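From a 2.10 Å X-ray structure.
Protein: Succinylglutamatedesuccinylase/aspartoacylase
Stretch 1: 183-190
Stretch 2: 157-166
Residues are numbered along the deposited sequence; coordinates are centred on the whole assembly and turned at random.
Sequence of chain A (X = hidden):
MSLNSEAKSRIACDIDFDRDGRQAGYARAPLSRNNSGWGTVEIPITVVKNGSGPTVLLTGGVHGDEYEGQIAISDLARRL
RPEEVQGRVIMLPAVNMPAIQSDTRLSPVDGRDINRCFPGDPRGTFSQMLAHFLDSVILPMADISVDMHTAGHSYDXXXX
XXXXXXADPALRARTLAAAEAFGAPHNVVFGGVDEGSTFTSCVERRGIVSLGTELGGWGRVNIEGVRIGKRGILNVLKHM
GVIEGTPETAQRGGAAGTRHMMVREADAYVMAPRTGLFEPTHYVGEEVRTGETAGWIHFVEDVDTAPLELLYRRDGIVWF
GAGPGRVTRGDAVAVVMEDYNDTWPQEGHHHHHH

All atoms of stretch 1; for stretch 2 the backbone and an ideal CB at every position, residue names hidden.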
# COMPACT_ATOMS: atom_id res chain seq x y z
N GLY A 183 -32.21 -22.95 -18.31
CA GLY A 183 -31.91 -23.20 -19.73
C GLY A 183 -30.58 -22.68 -20.24
O GLY A 183 -30.51 -22.15 -21.36
N ALA A 184 -29.53 -22.84 -19.44
CA ALA A 184 -28.17 -22.57 -19.91
C ALA A 184 -27.70 -23.82 -20.68
O ALA A 184 -28.23 -24.91 -20.46
CB ALA A 184 -27.24 -22.25 -18.76
N PRO A 185 -26.72 -23.68 -21.57
CA PRO A 185 -26.33 -24.90 -22.31
C PRO A 185 -25.97 -26.06 -21.41
O PRO A 185 -26.27 -27.20 -21.78
CB PRO A 185 -25.12 -24.46 -23.13
CG PRO A 185 -25.20 -23.00 -23.22
CD PRO A 185 -25.98 -22.48 -22.03
N HIS A 186 -25.31 -25.79 -20.28
CA HIS A 186 -24.93 -26.83 -19.34
C HIS A 186 -25.32 -26.50 -17.91
O HIS A 186 -25.30 -25.35 -17.51
CB HIS A 186 -23.44 -27.07 -19.34
CG HIS A 186 -22.91 -27.55 -20.65
ND1 HIS A 186 -22.35 -26.70 -21.57
CD2 HIS A 186 -22.89 -28.79 -21.20
CE1 HIS A 186 -22.00 -27.41 -22.64
NE2 HIS A 186 -22.32 -28.68 -22.43
N ASN A 187 -25.67 -27.54 -17.16
CA ASN A 187 -25.90 -27.45 -15.73
C ASN A 187 -24.91 -28.36 -15.13
O ASN A 187 -24.83 -29.52 -15.55
CB ASN A 187 -27.31 -27.88 -15.35
CG ASN A 187 -27.50 -27.93 -13.86
OD1 ASN A 187 -27.31 -26.92 -13.19
ND2 ASN A 187 -27.90 -29.08 -13.33
N VAL A 188 -24.12 -27.84 -14.18
CA VAL A 188 -23.04 -28.59 -13.56
C VAL A 188 -23.32 -28.91 -12.07
O VAL A 188 -23.49 -28.01 -11.26
CB VAL A 188 -21.67 -27.84 -13.69
CG1 VAL A 188 -20.53 -28.74 -13.29
CG2 VAL A 188 -21.47 -27.33 -15.13
N VAL A 189 -23.37 -30.20 -11.75
CA VAL A 189 -23.51 -30.71 -10.37
C VAL A 189 -22.10 -31.00 -9.86
O VAL A 189 -21.34 -31.74 -10.52
CB VAL A 189 -24.42 -31.97 -10.34
CG1 VAL A 189 -24.75 -32.40 -8.89
CG2 VAL A 189 -25.70 -31.69 -11.10
N PHE A 190 -21.74 -30.44 -8.70
CA PHE A 190 -20.33 -30.44 -8.25
C PHE A 190 -20.08 -30.38 -6.74
O PHE A 190 -21.03 -30.26 -5.95
CB PHE A 190 -19.52 -29.31 -8.95
CG PHE A 190 -19.68 -27.96 -8.32
CD1 PHE A 190 -20.84 -27.20 -8.53
CD2 PHE A 190 -18.65 -27.41 -7.55
CE1 PHE A 190 -20.99 -25.92 -7.94
CE2 PHE A 190 -18.78 -26.12 -6.97
CZ PHE A 190 -19.96 -25.37 -7.17
N UNK A 157 -15.37 -19.27 -17.98
CA UNK A 157 -16.24 -20.39 -17.74
C UNK A 157 -17.22 -20.45 -18.90
O UNK A 157 -17.60 -19.42 -19.46
CB UNK A 157 -16.96 -20.27 -16.39
N UNK A 158 -17.58 -21.66 -19.31
CA UNK A 158 -18.61 -21.78 -20.33
C UNK A 158 -19.98 -21.53 -19.69
O UNK A 158 -20.25 -22.02 -18.58
CB UNK A 158 -18.56 -23.16 -21.00
N UNK A 159 -20.83 -20.70 -20.35
CA UNK A 159 -22.12 -20.39 -19.70
C UNK A 159 -22.94 -21.61 -19.23
O UNK A 159 -23.29 -22.50 -20.02
CB UNK A 159 -22.98 -19.58 -20.67
N UNK A 160 -23.31 -21.58 -17.96
CA UNK A 160 -23.81 -22.75 -17.27
C UNK A 160 -24.48 -22.33 -15.97
O UNK A 160 -24.22 -21.20 -15.47
CB UNK A 160 -22.68 -23.75 -17.00
N UNK A 161 -25.32 -23.22 -15.44
CA UNK A 161 -25.84 -23.13 -14.08
C UNK A 161 -25.07 -24.16 -13.31
O UNK A 161 -24.38 -25.00 -13.90
CB UNK A 161 -27.35 -23.36 -14.00
N UNK A 162 -25.19 -24.12 -12.00
CA UNK A 162 -24.55 -25.13 -11.15
C UNK A 162 -25.35 -25.35 -9.89
O UNK A 162 -26.22 -24.55 -9.54
CB UNK A 162 -23.12 -24.72 -10.80
N UNK A 163 -25.06 -26.46 -9.23
CA UNK A 163 -25.75 -26.89 -8.02
C UNK A 163 -24.86 -27.99 -7.42
O UNK A 163 -24.10 -28.65 -8.15
CB UNK A 163 -27.17 -27.38 -8.31
N UNK A 164 -24.93 -28.17 -6.11
CA UNK A 164 -24.30 -29.34 -5.48
C UNK A 164 -25.16 -30.58 -5.68
O UNK A 164 -26.33 -30.49 -6.07
CB UNK A 164 -24.07 -29.09 -3.99
N UNK A 165 -24.56 -31.74 -5.44
CA UNK A 165 -25.34 -32.96 -5.41
C UNK A 165 -26.03 -32.94 -4.06
O UNK A 165 -25.40 -32.69 -3.02
CB UNK A 165 -24.49 -34.21 -5.61
N UNK A 166 -27.34 -33.13 -4.07
CA UNK A 166 -28.11 -33.13 -2.86
C UNK A 166 -28.41 -34.58 -2.53
O UNK A 166 -28.92 -35.31 -3.38
CB UNK A 166 -29.39 -32.30 -3.00

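The two stretches run side by side as parallel strands, 186-189 against 160-163, so alternate positions of stretch 2 fall on opposite faces of the sheet.

Position 157 lies beyond the reach of stretch 1, which therefore sets no preference; the residue is Ser157. At position 158 CA-to-CB points toward stretch 1, and the ideal CB is 5.2 Å from His186 ND1. A short or medium side chain would fit, and a polar one could address the imidazole. Thr158 does so through water 1, which lies 2.6 Å from Thr158 OG1 and 2.8 Å from His186 ND1, while its CG2 is 4.5 Å from ND1 of His186.

Position 159 has a phi of -52°, compatible with proline among many residues, and its CB lies sideways, 4.4 Å from Pro185 CD. Small apolar groups suit it. Pro159 makes a loose apolar contact there, and its carbonyl O accepts a hydrogen bond from water 1 at 2.7 Å.

At position 160 the ideal CB sits only 3.1 Å from His186 O and 4.2 Å from Val188 CG2, on the face that carries the side chains of His186 and Val188. The CB lies tight against this carbonyl oxygen, and Val188 CG2 borders it; small residues such as alanine, serine or cysteine suit it, though the view does not exclude others. Ser160 turns its hydroxyl back to its own stretch, where OG donates to Thr158 O at 2.7 Å.

Position 161 points to the other face, with its ideal CB 3.7 Å from Asn187 OD1, an acceptor. Serine or threonine could donate to it without a long reach. Thr161, in the p rotamer, places OG1 2.7 Å from OD1 of Asn187 and donates to it; OG1 also accepts from water 2, which in turn accepts from Ala184 N. The backbone pairs here as well: Thr161 N donates to His186 O (3.0 Å) and Thr161 O accepts from Val188 N (2.9 Å).

Position 162 returns to the face of Val188, its CB 3.3 Å from Val188 O and 3.8 Å from Phe190 CE1. A compact polar or apolar group could lie beside the phenyl ring. In Asn162, OD1 approaches the ring edge, 3.7 Å from CE1 of Phe190.

Position 163 shares its face with Asn187 and Val189, and its CB has room around it, so a long, flexible apolar side chain suits. Met163 packs CG 4.0 Å from Val189 CG2, while SD accepts a weak hydrogen bond from Asn187 ND2 at 3.6 Å. Met163 N donates to Val188 O and Met163 O accepts from Phe190 N, both at 3.0 Å.

At position 164 CB points away overall yet lies 3.8 Å from Phe190 O, and a planar side chain could reach back to the phenyl ring. His164 does this: its ring lies obliquely to that of Phe190, centroids 5.1 Å apart, with CD2 over one phenyl face.

Position 165 sets its CB sideways, 3.8 Å from Val189 CG1, suiting many apolar or aromatic residues; Tyr165 makes this contact with CB while its end leads away. At position 166 nothing of stretch 1 lies within 5.5 Å of the ideal CB, so many residues would do; it is Leu166, which makes no contact with stretch 1.

Stretch 2 (157-166) STPSTNMHYL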
# COMPACT_ATOMS: atom_id res chain seq x y z
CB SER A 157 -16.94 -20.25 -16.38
OG SER A 157 -17.78 -19.10 -16.35
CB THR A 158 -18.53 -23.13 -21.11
OG1 THR A 158 -19.45 -23.09 -22.20
CG2 THR A 158 -18.84 -24.29 -20.24
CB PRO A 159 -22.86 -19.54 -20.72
CG PRO A 159 -21.70 -18.96 -21.67
CD PRO A 159 -20.63 -19.99 -21.63
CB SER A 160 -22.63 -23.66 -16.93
OG SER A 160 -21.57 -22.89 -16.34
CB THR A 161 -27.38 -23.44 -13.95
OG1 THR A 161 -27.68 -24.68 -14.60
CG2 THR A 161 -28.21 -22.37 -14.58
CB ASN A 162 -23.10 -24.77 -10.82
CG ASN A 162 -22.98 -23.42 -10.16
OD1 ASN A 162 -23.30 -23.25 -9.00
ND2 ASN A 162 -22.52 -22.45 -10.91
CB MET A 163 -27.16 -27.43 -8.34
CG MET A 163 -27.23 -28.39 -9.52
SD MET A 163 -28.84 -29.12 -9.90
CE MET A 163 -28.79 -30.22 -8.49
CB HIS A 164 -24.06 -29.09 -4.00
CG HIS A 164 -23.18 -27.92 -3.74
ND1 HIS A 164 -23.56 -26.87 -2.94
CD2 HIS A 164 -21.96 -27.61 -4.22
CE1 HIS A 164 -22.60 -25.96 -2.92
NE2 HIS A 164 -21.62 -26.38 -3.70
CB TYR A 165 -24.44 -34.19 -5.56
CG TYR A 165 -25.20 -35.50 -5.69
CD1 TYR A 165 -25.76 -35.88 -6.91
CD2 TYR A 165 -25.36 -36.36 -4.60
CE1 TYR A 165 -26.45 -37.06 -7.05
CE2 TYR A 165 -26.06 -37.56 -4.74
CZ TYR A 165 -26.60 -37.90 -5.98
OH TYR A 165 -27.30 -39.07 -6.17
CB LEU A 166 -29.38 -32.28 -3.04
CG LEU A 166 -29.09 -30.83 -3.48
CD1 LEU A 166 -30.34 -30.14 -3.98
CD2 LEU A 166 -28.41 -29.98 -2.38
O HOH W 1 -21.93 -23.91 -21.84
O HOH W 2 -29.31 -24.42 -16.95
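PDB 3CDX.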